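Local coordinates for p800 reaction center core protein (Heliobacterium modesticaldum, PDB 5V8K) that forms the core subunit of a homodimeric photosynthetic reaction center, holding bacteriochlorophyll g and other pigments and binding a 4Fe-4S cluster, at residues G324-I335 against F379-H390. Numbering follows the deposited sequence.
With GBF (Bacteriochlorophyll g), chain B.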
loop_
_atom_site.group_PDB
_atom_site.type_symbol
_atom_site.label_atom_id
_atom_site.label_comp_id
_atom_site.label_asym_id
_atom_site.label_seq_id
_atom_site.Cartn_x
_atom_site.Cartn_y
_atom_site.Cartn_z
ATOM N N GLY A 324 10.711 -20.745 13.605
ATOM C CA GLY A 324 9.367 -20.836 14.148
ATOM C C GLY A 324 8.360 -19.996 13.391
ATOM O O GLY A 324 7.163 -20.280 13.445
ATOM N N ALA A 325 8.820 -18.982 12.674
ATOM C CA ALA A 325 7.957 -18.237 11.775
ATOM C C ALA A 325 7.906 -18.881 10.399
ATOM O O ALA A 325 6.812 -19.066 9.846
ATOM C CB ALA A 325 8.448 -16.798 11.643
ATOM N N PHE A 326 9.085 -19.244 9.864
ATOM C CA PHE A 326 9.206 -19.722 8.493
ATOM C C PHE A 326 8.355 -20.957 8.249
ATOM O O PHE A 326 7.613 -21.031 7.269
ATOM C CB PHE A 326 10.657 -20.060 8.127
ATOM C CG PHE A 326 10.797 -20.454 6.701
ATOM C CD1 PHE A 326 10.965 -19.514 5.737
ATOM C CD2 PHE A 326 10.681 -21.763 6.330
ATOM C CE1 PHE A 326 11.053 -19.863 4.428
ATOM C CE2 PHE A 326 10.794 -22.128 5.003
ATOM C CZ PHE A 326 10.974 -21.158 4.052
ATOM N N LEU A 327 8.502 -21.966 9.081
ATOM C CA LEU A 327 7.836 -23.227 8.792
ATOM C C LEU A 327 6.313 -23.091 8.785
ATOM O O LEU A 327 5.684 -23.521 7.802
ATOM C CB LEU A 327 8.319 -24.295 9.779
ATOM C CG LEU A 327 7.683 -25.678 9.580
ATOM C CD1 LEU A 327 7.897 -26.110 8.147
ATOM C CD2 LEU A 327 8.286 -26.719 10.507
ATOM N N PRO A 328 5.661 -22.530 9.807
ATOM C CA PRO A 328 4.182 -22.450 9.747
ATOM C C PRO A 328 3.654 -21.483 8.685
ATOM O O PRO A 328 2.598 -21.747 8.105
ATOM C CB PRO A 328 3.789 -22.018 11.160
ATOM C CG PRO A 328 5.030 -21.397 11.734
ATOM C CD PRO A 328 6.186 -22.130 11.129
ATOM N N ILE A 329 4.371 -20.397 8.397
ATOM C CA ILE A 329 4.010 -19.522 7.286
ATOM C C ILE A 329 4.115 -20.268 5.967
ATOM O O ILE A 329 3.248 -20.154 5.096
ATOM C CB ILE A 329 4.899 -18.261 7.285
ATOM C CG1 ILE A 329 4.622 -17.382 8.513
ATOM C CG2 ILE A 329 4.732 -17.481 6.020
ATOM C CD1 ILE A 329 3.224 -16.809 8.570
ATOM N N PHE A 330 5.219 -20.996 5.776
ATOM C CA PHE A 330 5.394 -21.737 4.542
ATOM C C PHE A 330 4.252 -22.712 4.348
ATOM O O PHE A 330 3.693 -22.805 3.256
ATOM C CB PHE A 330 6.742 -22.488 4.547
ATOM C CG PHE A 330 7.027 -23.240 3.269
ATOM C CD1 PHE A 330 6.568 -24.524 3.090
ATOM C CD2 PHE A 330 7.704 -22.637 2.243
ATOM C CE1 PHE A 330 6.824 -25.224 1.909
ATOM C CE2 PHE A 330 7.966 -23.323 1.040
ATOM C CZ PHE A 330 7.518 -24.620 0.886
ATOM N N VAL A 331 3.901 -23.452 5.392
ATOM C CA VAL A 331 2.838 -24.444 5.298
ATOM C C VAL A 331 1.483 -23.771 5.028
ATOM O O VAL A 331 0.756 -24.164 4.104
ATOM C CB VAL A 331 2.806 -25.289 6.586
ATOM C CG1 VAL A 331 1.566 -26.094 6.670
ATOM C CG2 VAL A 331 4.019 -26.247 6.648
ATOM N N SER A 332 1.142 -22.732 5.818
ATOM C CA SER A 332 -0.173 -22.092 5.735
ATOM C C SER A 332 -0.321 -21.308 4.430
ATOM O O SER A 332 -1.238 -21.570 3.652
ATOM C CB SER A 332 -0.415 -21.184 6.958
ATOM O OG SER A 332 0.499 -20.099 7.034
ATOM N N TYR A 333 0.611 -20.395 4.133
ATOM C CA TYR A 333 0.482 -19.575 2.939
ATOM C C TYR A 333 0.763 -20.383 1.676
ATOM O O TYR A 333 0.197 -20.103 0.617
ATOM C CB TYR A 333 1.384 -18.341 3.052
ATOM C CG TYR A 333 0.855 -17.304 4.053
ATOM C CD1 TYR A 333 0.979 -17.499 5.421
ATOM C CD2 TYR A 333 0.207 -16.160 3.626
ATOM C CE1 TYR A 333 0.460 -16.579 6.341
ATOM C CE2 TYR A 333 -0.313 -15.220 4.549
ATOM C CZ TYR A 333 -0.169 -15.452 5.891
ATOM O OH TYR A 333 -0.664 -14.573 6.803
ATOM N N GLY A 334 1.628 -21.391 1.746
ATOM C CA GLY A 334 1.830 -22.218 0.583
ATOM C C GLY A 334 0.608 -23.058 0.244
ATOM O O GLY A 334 0.187 -23.139 -0.917
ATOM N N ILE A 335 0.027 -23.708 1.251
ATOM C CA ILE A 335 -1.207 -24.452 1.013
ATOM C C ILE A 335 -2.297 -23.531 0.487
ATOM O O ILE A 335 -3.014 -23.870 -0.470
ATOM C CB ILE A 335 -1.671 -25.179 2.284
ATOM C CG1 ILE A 335 -0.806 -26.412 2.539
ATOM C CG2 ILE A 335 -3.131 -25.649 2.135
ATOM C CD1 ILE A 335 -1.060 -27.012 3.897
ATOM N N PHE A 379 -6.850 -25.373 10.085
ATOM C CA PHE A 379 -5.437 -25.743 9.957
ATOM C C PHE A 379 -4.617 -24.591 9.379
ATOM O O PHE A 379 -3.617 -24.168 9.977
ATOM C CB PHE A 379 -5.277 -27.016 9.111
ATOM C CG PHE A 379 -3.818 -27.456 8.944
ATOM C CD1 PHE A 379 -3.231 -28.312 9.862
ATOM C CD2 PHE A 379 -3.047 -26.994 7.891
ATOM C CE1 PHE A 379 -1.897 -28.724 9.730
ATOM C CE2 PHE A 379 -1.708 -27.400 7.740
ATOM C CZ PHE A 379 -1.133 -28.258 8.670
ATOM N N VAL A 380 -5.057 -24.029 8.243
ATOM C CA VAL A 380 -4.324 -22.923 7.631
ATOM C C VAL A 380 -4.335 -21.691 8.545
ATOM O O VAL A 380 -3.300 -21.045 8.757
ATOM C CB VAL A 380 -4.897 -22.604 6.241
ATOM C CG1 VAL A 380 -4.300 -21.288 5.645
ATOM C CG2 VAL A 380 -4.677 -23.757 5.321
ATOM N N ALA A 381 -5.505 -21.335 9.093
ATOM C CA ALA A 381 -5.593 -20.091 9.851
ATOM C C ALA A 381 -4.723 -20.145 11.100
ATOM O O ALA A 381 -4.029 -19.180 11.438
ATOM C CB ALA A 381 -7.048 -19.811 10.235
ATOM N N ALA A 382 -4.742 -21.270 11.797
ATOM C CA ALA A 382 -3.947 -21.390 13.004
ATOM C C ALA A 382 -2.442 -21.386 12.702
ATOM O O ALA A 382 -1.657 -20.781 13.442
ATOM C CB ALA A 382 -4.358 -22.652 13.755
ATOM N N HIS A 383 -2.013 -22.020 11.614
ATOM C CA HIS A 383 -0.591 -21.937 11.283
ATOM C C HIS A 383 -0.202 -20.560 10.770
ATOM O O HIS A 383 0.942 -20.147 10.956
ATOM C CB HIS A 383 -0.212 -23.027 10.297
ATOM C CG HIS A 383 -0.199 -24.373 10.922
ATOM N ND1 HIS A 383 -1.342 -25.122 11.080
ATOM C CD2 HIS A 383 0.801 -25.078 11.494
ATOM C CE1 HIS A 383 -1.044 -26.247 11.703
ATOM N NE2 HIS A 383 0.257 -26.261 11.933
ATOM N N ALA A 384 -1.122 -19.821 10.151
ATOM C CA ALA A 384 -0.772 -18.477 9.709
ATOM C C ALA A 384 -0.638 -17.519 10.905
ATOM O O ALA A 384 0.240 -16.652 10.931
ATOM C CB ALA A 384 -1.821 -17.974 8.716
ATOM N N ILE A 385 -1.499 -17.681 11.900
ATOM C CA ILE A 385 -1.457 -16.888 13.116
ATOM C C ILE A 385 -0.249 -17.260 13.972
ATOM O O ILE A 385 0.471 -16.390 14.468
ATOM C CB ILE A 385 -2.779 -17.076 13.884
ATOM C CG1 ILE A 385 -3.898 -16.472 13.062
ATOM C CG2 ILE A 385 -2.739 -16.464 15.290
ATOM C CD1 ILE A 385 -5.276 -16.870 13.538
ATOM N N ALA A 386 -0.045 -18.545 14.222
ATOM C CA ALA A 386 1.178 -18.980 14.900
ATOM C C ALA A 386 2.431 -18.438 14.203
ATOM O O ALA A 386 3.338 -17.896 14.847
ATOM C CB ALA A 386 1.221 -20.495 14.954
ATOM N N GLY A 387 2.491 -18.567 12.883
ATOM C CA GLY A 387 3.634 -18.022 12.148
ATOM C C GLY A 387 3.751 -16.510 12.282
ATOM O O GLY A 387 4.857 -15.969 12.397
ATOM N N GLY A 388 2.612 -15.807 12.231
ATOM C CA GLY A 388 2.638 -14.364 12.411
ATOM C C GLY A 388 3.155 -13.966 13.779
ATOM O O GLY A 388 3.895 -12.990 13.917
ATOM N N LEU A 389 2.831 -14.757 14.798
ATOM C CA LEU A 389 3.346 -14.499 16.134
ATOM C C LEU A 389 4.865 -14.620 16.195
ATOM O O LEU A 389 5.539 -13.781 16.801
ATOM C CB LEU A 389 2.684 -15.449 17.140
ATOM C CG LEU A 389 1.275 -15.030 17.554
ATOM C CD1 LEU A 389 0.653 -16.183 18.303
ATOM C CD2 LEU A 389 1.271 -13.773 18.416
ATOM N N HIS A 390 5.423 -15.693 15.619
ATOM C CA HIS A 390 6.874 -15.855 15.619
ATOM C C HIS A 390 7.548 -14.823 14.731
ATOM O O HIS A 390 8.642 -14.343 15.044
ATOM C CB HIS A 390 7.244 -17.264 15.169
ATOM C CG HIS A 390 6.832 -18.309 16.139
ATOM N ND1 HIS A 390 5.515 -18.647 16.349
ATOM C CD2 HIS A 390 7.553 -19.035 17.020
ATOM C CE1 HIS A 390 5.450 -19.579 17.281
ATOM N NE2 HIS A 390 6.674 -19.837 17.695
HETATM MG MG GBF B . 16.124 -21.282 2.934
HETATM C CHA GBF B . 14.857 -20.815 6.200
HETATM C CHB GBF B . 16.769 -24.404 3.659
HETATM C CHC GBF B . 16.488 -21.706 -0.465
HETATM C CHD GBF B . 14.827 -18.019 2.257
HETATM N NA GBF B . 15.915 -22.361 4.562
HETATM C C1A GBF B . 15.412 -22.160 5.791
HETATM C C2A GBF B . 15.279 -23.356 6.683
HETATM C C3A GBF B . 16.328 -24.267 6.009
HETATM C C4A GBF B . 16.341 -23.628 4.657
HETATM C CMA GBF B . 17.757 -24.250 6.529
HETATM C CAA GBF B . 13.834 -23.740 6.464
HETATM C CBA GBF B . 13.478 -25.180 6.548
HETATM C CGA GBF B . 12.011 -25.234 6.285
HETATM O O1A GBF B . 11.249 -25.114 7.221
HETATM O O2A GBF B . 11.507 -25.624 4.978
HETATM N NB GBF B . 16.462 -22.897 1.764
HETATM C C1B GBF B . 16.869 -24.078 2.232
HETATM C C2B GBF B . 17.247 -24.895 1.167
HETATM C C3B GBF B . 17.128 -24.109 0.042
HETATM C C4B GBF B . 16.714 -22.842 0.465
HETATM C CMB GBF B . 17.653 -26.340 1.210
HETATM C CAB GBF B . 17.412 -24.497 -1.347
HETATM C CBB GBF B . 17.906 -25.619 -1.863
HETATM N NC GBF B . 15.747 -20.122 1.288
HETATM C C1C GBF B . 15.967 -20.418 0.017
HETATM C C2C GBF B . 15.822 -19.476 -1.117
HETATM C C3C GBF B . 15.302 -18.469 -0.181
HETATM C C4C GBF B . 15.291 -18.849 1.156
HETATM C CMC GBF B . 17.209 -19.063 -1.628
HETATM C CAC GBF B . 14.874 -17.100 -0.579
HETATM C CBC GBF B . 14.844 -16.590 -2.010
HETATM N ND GBF B . 15.035 -19.821 3.819
HETATM C C1D GBF B . 14.720 -18.576 3.598
HETATM C C2D GBF B . 14.200 -17.625 4.786
HETATM C C3D GBF B . 14.331 -18.662 5.689
HETATM C C4D GBF B . 14.790 -19.881 5.189
HETATM C CMD GBF B . 13.748 -16.227 4.878
HETATM C CAD GBF B . 13.901 -18.856 7.083
HETATM O OBD GBF B . 13.707 -18.039 8.061
HETATM C CBD GBF B . 14.322 -20.234 7.445
HETATM C CGD GBF B . 15.481 -20.189 8.370
HETATM O O1D GBF B . 16.587 -19.851 7.977
HETATM O O2D GBF B . 15.375 -20.523 9.738
HETATM C CED GBF B . 16.409 -19.922 10.509
HETATM C C1 GBF B . 10.169 -26.100 4.853
HETATM C C2 GBF B . 9.783 -26.468 3.439
HETATM C C3 GBF B . 9.901 -27.714 2.964
HETATM C C4 GBF B . 9.480 -28.013 1.549
HETATM C C5 GBF B . 10.475 -28.813 3.831
HETATM O O HOH W 1 0.357 -14.644 9.220
#
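G387 and A325 bring two transmembrane helices, 311-344 and 376-401, together in an antiparallel helix pair of the PsaA/PsaB-type reaction center. The short axes pass 7.5 Å apart at 154°, and the CA atoms of A325 and G387 are 4.3 Å apart.

Van der Waals contacts, many of them to backbone atoms, join the helices. P328 CG lies 3.7 Å from G387 CA, and I329 CG1 comes within 3.8 Å of the same atom. I329 CD1 reaches the G387-G388 backbone. At the other end V331 CG1 meets the edge of the F379 ring, 3.7 Å from CE2, and I335 CD1 also comes to CE2.

H383 NE2 and H390 NE2 each coordinate the magnesium of a separate bacteriochlorophyll g. Their ND1 atoms donate in the ring plane, to F379 O and A386 O in their own helix, which holds both rings in rotation and is consistent with presenting NE2 to the magnesium. G324 O sits over one face of the H390 ring.

The CB bond of F326 leads away from helix 376-401, and CG, anti to the backbone N (chi1 -176°), sets a ring face against a further bacteriochlorophyll g, CD1 3.3 Å from its CAD. A serine here would probably leave the CAD/C3D corner and the CGA ester without their aromatic neighbour.

S332 OG packs on A384 CA and hydrogen-bonds to P328 O, which also accepts from S332 N on its opposite face. One water bridges the helices: Y333 OH donates to it at 2.6 Å, and it donates to A384 O at 2.6 Å.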